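Tyrosine recombinase XerH (Helicobacter pylori, PDB 5JK0) catalyses site-specific DNA recombination by cutting and rejoining the recombining DNA molecules, and takes part in chromosome segregation. Local coordinates at residues P5-K10 / S101-D106; T174-E179 / A309-H314; A195-R200 / C277-S282. All blocks are in the same frame, centred on the assembly; numbering follows the deposited sequence.

Contact 1 closes first along the chain, joining the loop before helix 12-30 to the loop before helix 107-117 in the N-terminal SAM-like domain. The other two belong to the C-terminal tyrosine recombinase domain, and both segments of contact 3 fall between those of contact 2 in sequence. Contacts 2 and 3 have centres about 25 Å apart; the centre of contact 1 is about 51 and 53 Å from theirs. The first segments of contacts 2 and 3 lead into helices 178-190 and 198-211, consecutive in the chain. Both meet DNA backbone, contact 2 at predicted active-site residues and contact 3 away from them, whereas contact 1 stays about 17 Å (nearest atoms) from the nucleic acid.

Contact 1 of 3, residues P5-K10 / S101-D106; sequences PLEELK and SLKNID
Glu7 and Leu102 bring the two backbones closest, with 7.3 Å between Glu7 CA and Leu102 CA. Segment 5-10 is irregular, whereas 101-106 holds a single 3-10 turn at 102-104, in which Asn104 N bonds to Ser101 O. At that spacing backbone does not bond to backbone, and Glu7 reaches across with its side chain. Its CG stands anti to the carbonyl carbon (chi1 -57°) and the chain runs extended beyond it, carrying the carboxylate to the start of the turn. There OE1 accepts two hydrogen bonds from the same face of the carboxylate plane. Ser101 OG donates to Glu7 OE1 over 2.6 Å, on the syn side but 32° out of the plane; Leu102 N comes from above the plane, 3.3 Å from Glu7 OE1. The serine hydroxyl works in both directions, since Ser101 OG also accepts from Lys103 N at 3.1 Å and closes an ST turn. Lys103 passes Glu7 at about a right angle. Its NZ remains 4.5 Å from Glu7 OE2, too far for a salt bridge, although the opposite charges may still attract weakly. Van der Waals contacts complete the join: Leu6 CD2 rests 4.0 Å from Lys103 CG, and Leu102 CD1 lies 3.7 Å from the carbonyl Leu6 O, which also accepts from Trp19. Helix 12-30 meets the Leu102 side chain through Asn15 and Leu16, while Ile140 of helix 123-143 touches Leu6. The geometry is that of an ST turn opening a 3-10 turn, its serine and next backbone N-H gripped by one carboxylate oxygen, joining the loops before helices 12-30 and 107-117 within the helical SAM-like domain.

Contact 2 of 3, residues T174-E179 / A309-H314; sequences THLNNE and AHMLRH. With nucleotides of chain G; nucleotides of chain H.
His310 N donates to OP1 of DC23 of chain G at 3.0 Å with an N-H...O angle of 163°, so this helix backbone meets the DNA directly. The imidazole adds a weak bond from His310 NE2 to O3' of DA12 of chain H, 3.3 Å long, with the oxygen at the ring edge. Between the protein segments the join is by packing. Met311 CG, anti to its backbone N (chi1 -172°), lies 3.4 Å from Thr174 O and also meets Thr174 CG2. The bend at chi2 sets Met311 SD against the other segment, 3.7 Å from His175 CA, and that at chi3 sets CE near CG and CD1 of Leu176, whose side chain crosses Met311 at about a right angle. Farther along, Leu176 CD1 lies 4.1 Å from Leu312 CD2, the two leucines side by side and pointing the same way. Thr174 O also faces His314 CB at 3.5 Å, while His314 ND1 bonds to Tyr345 OH. Thus one helix turn packs the 174-176 chain with Met311 and Leu312 and carries the predicted active-site residues His310 and Arg313; its chemistry implies a phosphate-binding surface beside the predicted nucleophile Tyr345, backed by apolar packing.

Contact 3 of 3, residues A195-R200 / C277-S282; sequences AKVRAR and CNQKGS. With nucleotides of chain H.
Arg200 and Gln279 converge on one phosphate oxygen, OP2 of DG4 of chain H, so the two segments are bridged by DNA as well as by a direct bond. Arg200 NH2 donates to this OP2 at 2.7 Å, with the oxygen in the guanidinium plane at its edge, and Arg200 NH1 adds a weak bond to the same oxygen. From the other segment, Gln279 NE2 reaches the same OP2 over 2.9 Å at an N-H...O angle of 161°. The chain is bent at chi2 (-59°), with Gln279 CG 3.3 Å from OP1 of DG4. Its backbone takes this second oxygen: Gln279 N bonds to OP1 over 3.1 Å. The direct link is Arg200 NH1 to Cys277 O, 2.8 Å long, with the carbonyl oxygen 22° out of the guanidinium plane. Val197 CG1 approaches the preceding nucleotide, 3.6 Å from OP1 of DA3 of chain H. Within 277-282, Asn278 ND2 bonds to Ser282 OG at 3.0 Å and to another DNA phosphate; Trp261 of helix 255-264 packs on Arg200. With no base contacted by these bonds, the chemistry implies recognition of DNA backbone: a guanidinium also bonded to a carbonyl probably offsets phosphate charge, while the N-H groups of Gln279 are consistent with holding the phosphate.

Contact 1 of 3, residues P5-K10 / S101-D106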
loop_
_atom_site.group_PDB
_atom_site.type_symbol
_atom_site.label_atom_id
_atom_site.label_comp_id
_atom_site.label_asym_id
_atom_site.label_seq_id
_atom_site.Cartn_x
_atom_site.Cartn_y
_atom_site.Cartn_z
ATOM N N PRO D 5 -0.847 24.196 33.411
ATOM C CA PRO D 5 0.127 24.841 32.526
ATOM C C PRO D 5 1.137 23.825 32.000
ATOM O O PRO D 5 1.373 22.810 32.656
ATOM C CB PRO D 5 0.801 25.875 33.433
ATOM C CG PRO D 5 -0.196 26.140 34.509
ATOM C CD PRO D 5 -0.896 24.835 34.738
ATOM N N LEU D 6 1.713 24.087 30.831
ATOM C CA LEU D 6 2.673 23.166 30.232
ATOM C C LEU D 6 3.901 22.989 31.119
ATOM O O LEU D 6 4.319 21.866 31.404
ATOM C CB LEU D 6 3.101 23.656 28.849
ATOM C CG LEU D 6 4.082 22.739 28.110
ATOM C CD1 LEU D 6 3.405 21.434 27.723
ATOM C CD2 LEU D 6 4.666 23.429 26.887
ATOM N N GLU D 7 4.471 24.107 31.555
ATOM C CA GLU D 7 5.691 24.087 32.350
ATOM C C GLU D 7 5.477 24.749 33.706
ATOM O O GLU D 7 5.396 25.973 33.802
ATOM C CB GLU D 7 6.825 24.780 31.593
ATOM C CG GLU D 7 7.106 24.172 30.227
ATOM C CD GLU D 7 8.121 24.969 29.428
ATOM O OE1 GLU D 7 9.266 24.490 29.275
ATOM O OE2 GLU D 7 7.771 26.070 28.952
ATOM N N GLU D 8 5.384 23.932 34.751
ATOM C CA GLU D 8 5.151 24.435 36.101
ATOM C C GLU D 8 6.413 24.381 36.956
ATOM O O GLU D 8 6.493 25.031 37.999
ATOM C CB GLU D 8 4.033 23.640 36.781
ATOM C CG GLU D 8 2.654 23.871 36.189
ATOM C CD GLU D 8 1.579 23.052 36.880
ATOM O OE1 GLU D 8 0.666 23.655 37.482
ATOM O OE2 GLU D 8 1.646 21.806 36.819
ATOM N N LEU D 9 7.397 23.606 36.510
ATOM C CA LEU D 9 8.635 23.435 37.261
ATOM C C LEU D 9 9.828 24.031 36.518
ATOM O O LEU D 9 9.734 24.359 35.336
ATOM C CB LEU D 9 8.885 21.952 37.542
ATOM C CG LEU D 9 7.746 21.185 38.217
ATOM C CD1 LEU D 9 8.092 19.709 38.340
ATOM C CD2 LEU D 9 7.428 21.783 39.579
ATOM N N LYS D 10 10.949 24.168 37.219
ATOM C CA LYS D 10 12.173 24.674 36.611
ATOM C C LYS D 10 12.916 23.556 35.888
ATOM O O LYS D 10 13.677 23.805 34.953
ATOM C CB LYS D 10 13.076 25.313 37.666
ATOM N N SER D 101 13.823 23.109 27.934
ATOM C CA SER D 101 12.371 23.264 27.926
ATOM C C SER D 101 11.657 22.077 27.286
ATOM O O SER D 101 12.219 21.384 26.438
ATOM C CB SER D 101 11.986 24.554 27.196
ATOM O OG SER D 101 10.580 24.664 27.064
ATOM N N LEU D 102 10.412 21.852 27.698
ATOM C CA LEU D 102 9.578 20.813 27.099
ATOM C C LEU D 102 9.267 21.142 25.645
ATOM O O LEU D 102 8.996 20.251 24.841
ATOM C CB LEU D 102 8.274 20.638 27.882
ATOM C CG LEU D 102 8.342 19.918 29.231
ATOM C CD1 LEU D 102 6.955 19.823 29.849
ATOM C CD2 LEU D 102 8.954 18.534 29.070
ATOM N N LYS D 103 9.307 22.429 25.317
ATOM C CA LYS D 103 9.022 22.888 23.961
ATOM C C LYS D 103 10.116 22.476 22.977
ATOM O O LYS D 103 9.928 22.553 21.763
ATOM C CB LYS D 103 8.841 24.407 23.941
ATOM C CG LYS D 103 7.637 24.897 24.733
ATOM C CD LYS D 103 7.514 26.413 24.678
ATOM C CE LYS D 103 6.303 26.900 25.458
ATOM N NZ LYS D 103 6.195 28.385 25.455
ATOM N N ASN D 104 11.256 22.037 23.505
ATOM C CA ASN D 104 12.352 21.561 22.667
ATOM C C ASN D 104 12.064 20.178 22.092
ATOM O O ASN D 104 12.720 19.740 21.146
ATOM C CB ASN D 104 13.662 21.535 23.457
ATOM C CG ASN D 104 14.133 22.921 23.851
ATOM O OD1 ASN D 104 14.453 23.176 25.012
ATOM N ND2 ASN D 104 14.178 23.826 22.881
ATOM N N ILE D 105 11.082 19.496 22.669
ATOM C CA ILE D 105 10.677 18.183 22.184
ATOM C C ILE D 105 9.888 18.306 20.884
ATOM O O ILE D 105 8.813 18.904 20.858
ATOM C CB ILE D 105 9.822 17.432 23.223
ATOM C CG1 ILE D 105 10.605 17.240 24.524
ATOM C CG2 ILE D 105 9.366 16.090 22.668
ATOM C CD1 ILE D 105 9.845 16.471 25.587
ATOM N N ASP D 106 10.425 17.743 19.806
ATOM C CA ASP D 106 9.737 17.769 18.520
ATOM C C ASP D 106 9.725 16.395 17.856
ATOM O O ASP D 106 10.124 15.399 18.456
ATOM C CB ASP D 106 10.377 18.801 17.583
ATOM C CG ASP D 106 11.886 18.648 17.471
ATOM O OD1 ASP D 106 12.404 17.538 17.714
ATOM O OD2 ASP D 106 12.555 19.646 17.132
#

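Contact 2 of 3, residues T174-E179 / A309-H314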
loop_
_atom_site.group_PDB
_atom_site.type_symbol
_atom_site.label_atom_id
_atom_site.label_comp_id
_atom_site.label_asym_id
_atom_site.label_seq_id
_atom_site.Cartn_x
_atom_site.Cartn_y
_atom_site.Cartn_z
ATOM N N THR D 174 0.085 -19.872 11.935
ATOM C CA THR D 174 0.605 -21.144 12.430
ATOM C C THR D 174 -0.519 -22.008 12.995
ATOM O O THR D 174 -1.349 -21.529 13.769
ATOM C CB THR D 174 1.679 -20.932 13.515
ATOM O OG1 THR D 174 2.729 -20.104 12.998
ATOM C CG2 THR D 174 2.264 -22.264 13.962
ATOM N N HIS D 175 -0.539 -23.279 12.605
ATOM C CA HIS D 175 -1.623 -24.176 12.989
ATOM C C HIS D 175 -1.255 -25.646 12.818
ATOM O O HIS D 175 -0.202 -25.979 12.272
ATOM C CB HIS D 175 -2.873 -23.871 12.165
ATOM C CG HIS D 175 -2.701 -24.133 10.701
ATOM N ND1 HIS D 175 -2.116 -23.224 9.847
ATOM C CD2 HIS D 175 -3.024 -25.207 9.943
ATOM C CE1 HIS D 175 -2.094 -23.723 8.624
ATOM N NE2 HIS D 175 -2.638 -24.926 8.655
ATOM N N LEU D 176 -2.142 -26.517 13.288
ATOM C CA LEU D 176 -2.003 -27.953 13.091
ATOM C C LEU D 176 -3.117 -28.451 12.177
ATOM O O LEU D 176 -4.275 -28.072 12.348
ATOM C CB LEU D 176 -2.052 -28.695 14.429
ATOM C CG LEU D 176 -1.086 -28.254 15.530
ATOM C CD1 LEU D 176 -1.397 -28.981 16.830
ATOM C CD2 LEU D 176 0.351 -28.498 15.111
ATOM N N ASN D 177 -2.775 -29.293 11.208
ATOM C CA ASN D 177 -3.788 -29.869 10.330
ATOM C C ASN D 177 -4.555 -30.980 11.040
ATOM O O ASN D 177 -4.336 -31.232 12.225
ATOM C CB ASN D 177 -3.157 -30.389 9.033
ATOM C CG ASN D 177 -2.017 -31.362 9.278
ATOM O OD1 ASN D 177 -2.110 -32.258 10.116
ATOM N ND2 ASN D 177 -0.928 -31.187 8.540
ATOM N N ASN D 178 -5.450 -31.642 10.315
ATOM C CA ASN D 178 -6.297 -32.675 10.904
ATOM C C ASN D 178 -5.485 -33.847 11.456
ATOM O O ASN D 178 -5.798 -34.379 12.522
ATOM C CB ASN D 178 -7.309 -33.180 9.875
ATOM C CG ASN D 178 -8.549 -33.773 10.517
ATOM O OD1 ASN D 178 -8.512 -34.239 11.656
ATOM N ND2 ASN D 178 -9.658 -33.759 9.786
ATOM N N GLU D 179 -4.441 -34.238 10.733
ATOM C CA GLU D 179 -3.598 -35.356 11.148
ATOM C C GLU D 179 -2.752 -34.999 12.366
ATOM O O GLU D 179 -2.573 -35.816 13.271
ATOM C CB GLU D 179 -2.696 -35.802 9.995
ATOM N N ALA D 309 -1.856 -21.975 23.246
ATOM C CA ALA D 309 -3.268 -22.298 23.090
ATOM C C ALA D 309 -3.895 -21.530 21.931
ATOM O O ALA D 309 -4.854 -21.995 21.317
ATOM C CB ALA D 309 -4.020 -22.010 24.380
ATOM N N HIS D 310 -3.355 -20.352 21.636
ATOM C CA HIS D 310 -3.891 -19.532 20.556
ATOM C C HIS D 310 -3.605 -20.178 19.202
ATOM O O HIS D 310 -4.368 -20.009 18.252
ATOM C CB HIS D 310 -3.308 -18.119 20.607
ATOM C CG HIS D 310 -4.173 -17.088 19.950
ATOM N ND1 HIS D 310 -5.229 -16.480 20.598
ATOM C CD2 HIS D 310 -4.146 -16.564 18.703
ATOM C CE1 HIS D 310 -5.811 -15.624 19.778
ATOM N NE2 HIS D 310 -5.174 -15.656 18.622
ATOM N N MET D 311 -2.503 -20.919 19.122
ATOM C CA MET D 311 -2.170 -21.671 17.918
ATOM C C MET D 311 -3.192 -22.784 17.702
ATOM O O MET D 311 -3.531 -23.122 16.568
ATOM C CB MET D 311 -0.754 -22.247 18.015
ATOM C CG MET D 311 -0.231 -22.879 16.729
ATOM S SD MET D 311 -0.644 -24.626 16.549
ATOM C CE MET D 311 0.237 -25.332 17.938
ATOM N N LEU D 312 -3.682 -23.346 18.804
ATOM C CA LEU D 312 -4.737 -24.349 18.749
ATOM C C LEU D 312 -6.047 -23.711 18.304
ATOM O O LEU D 312 -6.888 -24.362 17.687
ATOM C CB LEU D 312 -4.913 -25.024 20.110
ATOM C CG LEU D 312 -3.679 -25.712 20.697
ATOM C CD1 LEU D 312 -4.006 -26.339 22.044
ATOM C CD2 LEU D 312 -3.142 -26.755 19.732
ATOM N N ARG D 313 -6.210 -22.432 18.627
ATOM C CA ARG D 313 -7.392 -21.678 18.228
ATOM C C ARG D 313 -7.398 -21.460 16.718
ATOM O O ARG D 313 -8.445 -21.553 16.073
ATOM C CB ARG D 313 -7.449 -20.342 18.975
ATOM C CG ARG D 313 -8.534 -19.381 18.509
ATOM C CD ARG D 313 -8.704 -18.240 19.508
ATOM N NE ARG D 313 -9.462 -17.114 18.964
ATOM C CZ ARG D 313 -10.772 -16.945 19.112
ATOM N NH1 ARG D 313 -11.489 -17.832 19.790
ATOM N NH2 ARG D 313 -11.367 -15.885 18.582
ATOM N N HIS D 314 -6.226 -21.177 16.158
ATOM C CA HIS D 314 -6.075 -21.053 14.713
ATOM C C HIS D 314 -6.351 -22.388 14.028
ATOM O O HIS D 314 -6.942 -22.435 12.950
ATOM C CB HIS D 314 -4.670 -20.563 14.346
ATOM C CG HIS D 314 -4.393 -19.148 14.751
ATOM N ND1 HIS D 314 -5.160 -18.087 14.321
ATOM C CD2 HIS D 314 -3.422 -18.618 15.532
ATOM C CE1 HIS D 314 -4.679 -16.965 14.828
ATOM N NE2 HIS D 314 -3.624 -17.260 15.566
ATOM P P DC G 23 -0.696 -17.813 23.689
ATOM O OP1 DC G 23 -0.905 -18.965 22.784
ATOM O OP2 DC G 23 -0.757 -18.020 25.154
ATOM O "O5'" DC G 23 0.714 -17.147 23.333
ATOM C "C5'" DC G 23 0.961 -16.682 22.010
ATOM C "C4'" DC G 23 2.394 -16.202 21.858
ATOM O "O4'" DC G 23 2.588 -14.993 22.635
ATOM C "C3'" DC G 23 3.462 -17.188 22.330
ATOM O "O3'" DC G 23 4.573 -17.156 21.443
ATOM C "C2'" DC G 23 3.831 -16.662 23.716
ATOM C "C1'" DC G 23 3.664 -15.161 23.532
ATOM N N1 DC G 23 3.335 -14.433 24.792
ATOM C C2 DC G 23 4.257 -13.531 25.333
ATOM O O2 DC G 23 5.339 -13.358 24.759
ATOM N N3 DC G 23 3.937 -12.872 26.475
ATOM C C4 DC G 23 2.758 -13.084 27.061
ATOM N N4 DC G 23 2.488 -12.412 28.186
ATOM C C5 DC G 23 1.806 -13.999 26.525
ATOM C C6 DC G 23 2.132 -14.644 25.399
ATOM P P DA H 12 -0.630 -12.844 15.742
ATOM O OP1 DA H 12 -0.424 -14.286 16.009
ATOM O OP2 DA H 12 -0.516 -12.320 14.363
ATOM O "O5'" DA H 12 -2.062 -12.418 16.307
ATOM C "C5'" DA H 12 -2.433 -12.772 17.631
ATOM C "C4'" DA H 12 -3.784 -12.183 17.989
ATOM O "O4'" DA H 12 -3.628 -10.777 18.319
ATOM C "C3'" DA H 12 -4.833 -12.257 16.879
ATOM O "O3'" DA H 12 -6.073 -12.711 17.409
ATOM C "C2'" DA H 12 -4.922 -10.817 16.365
ATOM C "C1'" DA H 12 -4.569 -10.009 17.606
ATOM N N9 DA H 12 -3.964 -8.714 17.303
ATOM C C8 DA H 12 -3.078 -8.433 16.301
ATOM N N7 DA H 12 -2.696 -7.177 16.267
ATOM C C5 DA H 12 -3.377 -6.593 17.322
ATOM C C6 DA H 12 -3.406 -5.276 17.821
ATOM N N6 DA H 12 -2.696 -4.272 17.294
ATOM N N1 DA H 12 -4.193 -5.028 18.888
ATOM C C2 DA H 12 -4.901 -6.034 19.414
ATOM N N3 DA H 12 -4.955 -7.311 19.034
ATOM C C4 DA H 12 -4.163 -7.526 17.971
ATOM P P DT G 22 -6.092 -13.882 26.152
ATOM O OP1 DT G 22 -7.026 -15.026 26.063
ATOM O OP2 DT G 22 -5.771 -13.294 27.471
ATOM O "O5'" DT G 22 -4.714 -14.291 25.450
ATOM C "C5'" DT G 22 -4.716 -14.754 24.107
ATOM C "C4'" DT G 22 -3.302 -14.848 23.561
ATOM O "O4'" DT G 22 -2.640 -13.564 23.696
ATOM C "C3'" DT G 22 -2.400 -15.876 24.252
ATOM O "O3'" DT G 22 -1.763 -16.687 23.269
ATOM C "C2'" DT G 22 -1.397 -15.017 25.025
ATOM C "C1'" DT G 22 -1.331 -13.763 24.172
ATOM N N1 DT G 22 -0.920 -12.551 24.934
ATOM C C2 DT G 22 0.209 -11.863 24.554
ATOM O O2 DT G 22 0.907 -12.194 23.612
ATOM N N3 DT G 22 0.497 -10.766 25.323
ATOM C C4 DT G 22 -0.220 -10.299 26.410
ATOM O O4 DT G 22 0.117 -9.301 27.039
ATOM C C5 DT G 22 -1.392 -11.067 26.755
ATOM C C7 DT G 22 -2.248 -10.658 27.917
ATOM C C6 DT G 22 -1.679 -12.144 26.011
#

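Contact 3 of 3, residues A195-R200 / C277-S282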
loop_
_atom_site.group_PDB
_atom_site.type_symbol
_atom_site.label_atom_id
_atom_site.label_comp_id
_atom_site.label_asym_id
_atom_site.label_seq_id
_atom_site.Cartn_x
_atom_site.Cartn_y
_atom_site.Cartn_z
ATOM N N ALA D 195 -0.929 -36.696 39.719
ATOM C CA ALA D 195 -2.332 -36.977 40.012
ATOM C C ALA D 195 -3.083 -35.740 40.494
ATOM O O ALA D 195 -4.311 -35.681 40.419
ATOM C CB ALA D 195 -2.437 -38.090 41.044
ATOM N N LYS D 196 -2.341 -34.755 40.987
ATOM C CA LYS D 196 -2.943 -33.545 41.532
ATOM C C LYS D 196 -3.383 -32.569 40.443
ATOM O O LYS D 196 -4.253 -31.730 40.672
ATOM C CB LYS D 196 -1.966 -32.851 42.484
ATOM N N VAL D 197 -2.783 -32.676 39.259
ATOM C CA VAL D 197 -3.060 -31.718 38.192
ATOM C C VAL D 197 -3.475 -32.362 36.870
ATOM O O VAL D 197 -3.840 -31.659 35.928
ATOM C CB VAL D 197 -1.834 -30.818 37.913
ATOM C CG1 VAL D 197 -1.351 -30.153 39.195
ATOM C CG2 VAL D 197 -0.718 -31.624 37.269
ATOM N N ARG D 198 -3.424 -33.688 36.794
ATOM C CA ARG D 198 -3.685 -34.377 35.531
ATOM C C ARG D 198 -5.128 -34.211 35.060
ATOM O O ARG D 198 -5.373 -33.918 33.890
ATOM C CB ARG D 198 -3.352 -35.865 35.647
ATOM C CG ARG D 198 -3.434 -36.604 34.322
ATOM C CD ARG D 198 -2.843 -37.999 34.420
ATOM N NE ARG D 198 -2.757 -38.639 33.111
ATOM C CZ ARG D 198 -3.691 -39.437 32.605
ATOM N NH1 ARG D 198 -3.528 -39.973 31.403
ATOM N NH2 ARG D 198 -4.787 -39.703 33.302
ATOM N N ALA D 199 -6.076 -34.400 35.971
ATOM C CA ALA D 199 -7.492 -34.281 35.636
ATOM C C ALA D 199 -7.842 -32.861 35.202
ATOM O O ALA D 199 -8.535 -32.658 34.206
ATOM C CB ALA D 199 -8.352 -34.699 36.821
ATOM N N ARG D 200 -7.349 -31.884 35.956
ATOM C CA ARG D 200 -7.634 -30.479 35.690
ATOM C C ARG D 200 -7.039 -30.008 34.366
ATOM O O ARG D 200 -7.718 -29.372 33.561
ATOM C CB ARG D 200 -7.102 -29.609 36.830
ATOM C CG ARG D 200 -7.324 -28.119 36.637
ATOM C CD ARG D 200 -6.513 -27.322 37.642
ATOM N NE ARG D 200 -5.078 -27.528 37.458
ATOM C CZ ARG D 200 -4.146 -27.117 38.311
ATOM N NH1 ARG D 200 -4.495 -26.476 39.419
ATOM N NH2 ARG D 200 -2.865 -27.349 38.058
ATOM N N CYS D 277 -8.939 -23.850 38.850
ATOM C CA CYS D 277 -8.299 -23.054 39.888
ATOM C C CYS D 277 -6.928 -23.604 40.265
ATOM O O CYS D 277 -6.640 -24.782 40.053
ATOM C CB CYS D 277 -9.187 -22.988 41.132
ATOM S SG CYS D 277 -9.478 -24.586 41.928
ATOM N N ASN D 278 -6.085 -22.741 40.823
ATOM C CA ASN D 278 -4.784 -23.162 41.324
ATOM C C ASN D 278 -4.915 -23.815 42.695
ATOM O O ASN D 278 -6.024 -24.076 43.161
ATOM C CB ASN D 278 -3.815 -21.976 41.382
ATOM C CG ASN D 278 -4.392 -20.775 42.115
ATOM O OD1 ASN D 278 -5.209 -20.916 43.026
ATOM N ND2 ASN D 278 -3.967 -19.582 41.715
ATOM N N GLN D 279 -3.783 -24.073 43.342
ATOM C CA GLN D 279 -3.785 -24.721 44.648
ATOM C C GLN D 279 -4.315 -23.787 45.731
ATOM O O GLN D 279 -4.773 -24.237 46.782
ATOM C CB GLN D 279 -2.377 -25.200 45.009
ATOM C CG GLN D 279 -1.723 -26.062 43.939
ATOM C CD GLN D 279 -2.519 -27.316 43.626
ATOM O OE1 GLN D 279 -3.152 -27.900 44.506
ATOM N NE2 GLN D 279 -2.493 -27.732 42.366
ATOM N N LYS D 280 -4.252 -22.486 45.466
ATOM C CA LYS D 280 -4.710 -21.484 46.421
ATOM C C LYS D 280 -6.202 -21.187 46.258
ATOM O O LYS D 280 -6.812 -20.557 47.119
ATOM C CB LYS D 280 -3.896 -20.196 46.273
ATOM N N GLY D 281 -6.783 -21.640 45.150
ATOM C CA GLY D 281 -8.212 -21.498 44.927
ATOM C C GLY D 281 -8.580 -20.467 43.875
ATOM O O GLY D 281 -9.690 -20.479 43.343
ATOM N N SER D 282 -7.642 -19.571 43.582
ATOM C CA SER D 282 -7.849 -18.522 42.588
ATOM C C SER D 282 -7.617 -19.039 41.169
ATOM O O SER D 282 -7.236 -20.192 40.979
ATOM C CB SER D 282 -6.930 -17.336 42.882
ATOM O OG SER D 282 -5.699 -17.778 43.425
ATOM P P DG H 4 -0.735 -25.055 40.508
ATOM O OP1 DG H 4 -1.374 -24.063 41.399
ATOM O OP2 DG H 4 -1.502 -26.242 40.064
ATOM O "O5'" DG H 4 -0.181 -24.311 39.200
ATOM C "C5'" DG H 4 -0.331 -22.900 39.047
ATOM C "C4'" DG H 4 0.691 -22.143 39.880
ATOM O "O4'" DG H 4 1.995 -22.738 39.711
ATOM C "C3'" DG H 4 0.886 -20.691 39.488
ATOM O "O3'" DG H 4 -0.094 -19.877 40.118
ATOM C "C2'" DG H 4 2.286 -20.393 40.021
ATOM C "C1'" DG H 4 2.992 -21.754 39.926
ATOM N N9 DG H 4 3.977 -21.839 38.849
ATOM C C8 DG H 4 4.027 -22.779 37.847
ATOM N N7 DG H 4 5.026 -22.612 37.025
ATOM C C5 DG H 4 5.684 -21.490 37.512
ATOM C C6 DG H 4 6.842 -20.832 37.030
ATOM O O6 DG H 4 7.535 -21.121 36.045
ATOM N N1 DG H 4 7.176 -19.732 37.817
ATOM C C2 DG H 4 6.479 -19.321 38.929
ATOM N N2 DG H 4 6.953 -18.236 39.558
ATOM N N3 DG H 4 5.394 -19.929 39.392
ATOM C C4 DG H 4 5.053 -21.002 38.636
ATOM P P DA H 3 2.680 -30.733 39.920
ATOM O OP1 DA H 3 1.618 -31.466 40.643
ATOM O OP2 DA H 3 2.823 -30.898 38.457
ATOM O "O5'" DA H 3 2.511 -29.177 40.252
ATOM C "C5'" DA H 3 2.421 -28.748 41.604
ATOM C "C4'" DA H 3 2.307 -27.236 41.691
ATOM O "O4'" DA H 3 3.618 -26.632 41.509
ATOM C "C3'" DA H 3 1.395 -26.591 40.639
ATOM O "O3'" DA H 3 0.589 -25.590 41.246
ATOM C "C2'" DA H 3 2.390 -25.977 39.659
ATOM C "C1'" DA H 3 3.496 -25.560 40.609
ATOM N N9 DA H 3 4.779 -25.334 39.951
ATOM C C8 DA H 3 5.318 -26.053 38.921
ATOM N N7 DA H 3 6.488 -25.611 38.523
ATOM C C5 DA H 3 6.730 -24.524 39.347
ATOM C C6 DA H 3 7.807 -23.619 39.435
ATOM N N6 DA H 3 8.884 -23.678 38.646
ATOM N N1 DA H 3 7.735 -22.649 40.371
ATOM C C2 DA H 3 6.657 -22.594 41.161
ATOM N N3 DA H 3 5.585 -23.386 41.172
ATOM C C4 DA H 3 5.687 -24.339 40.232
#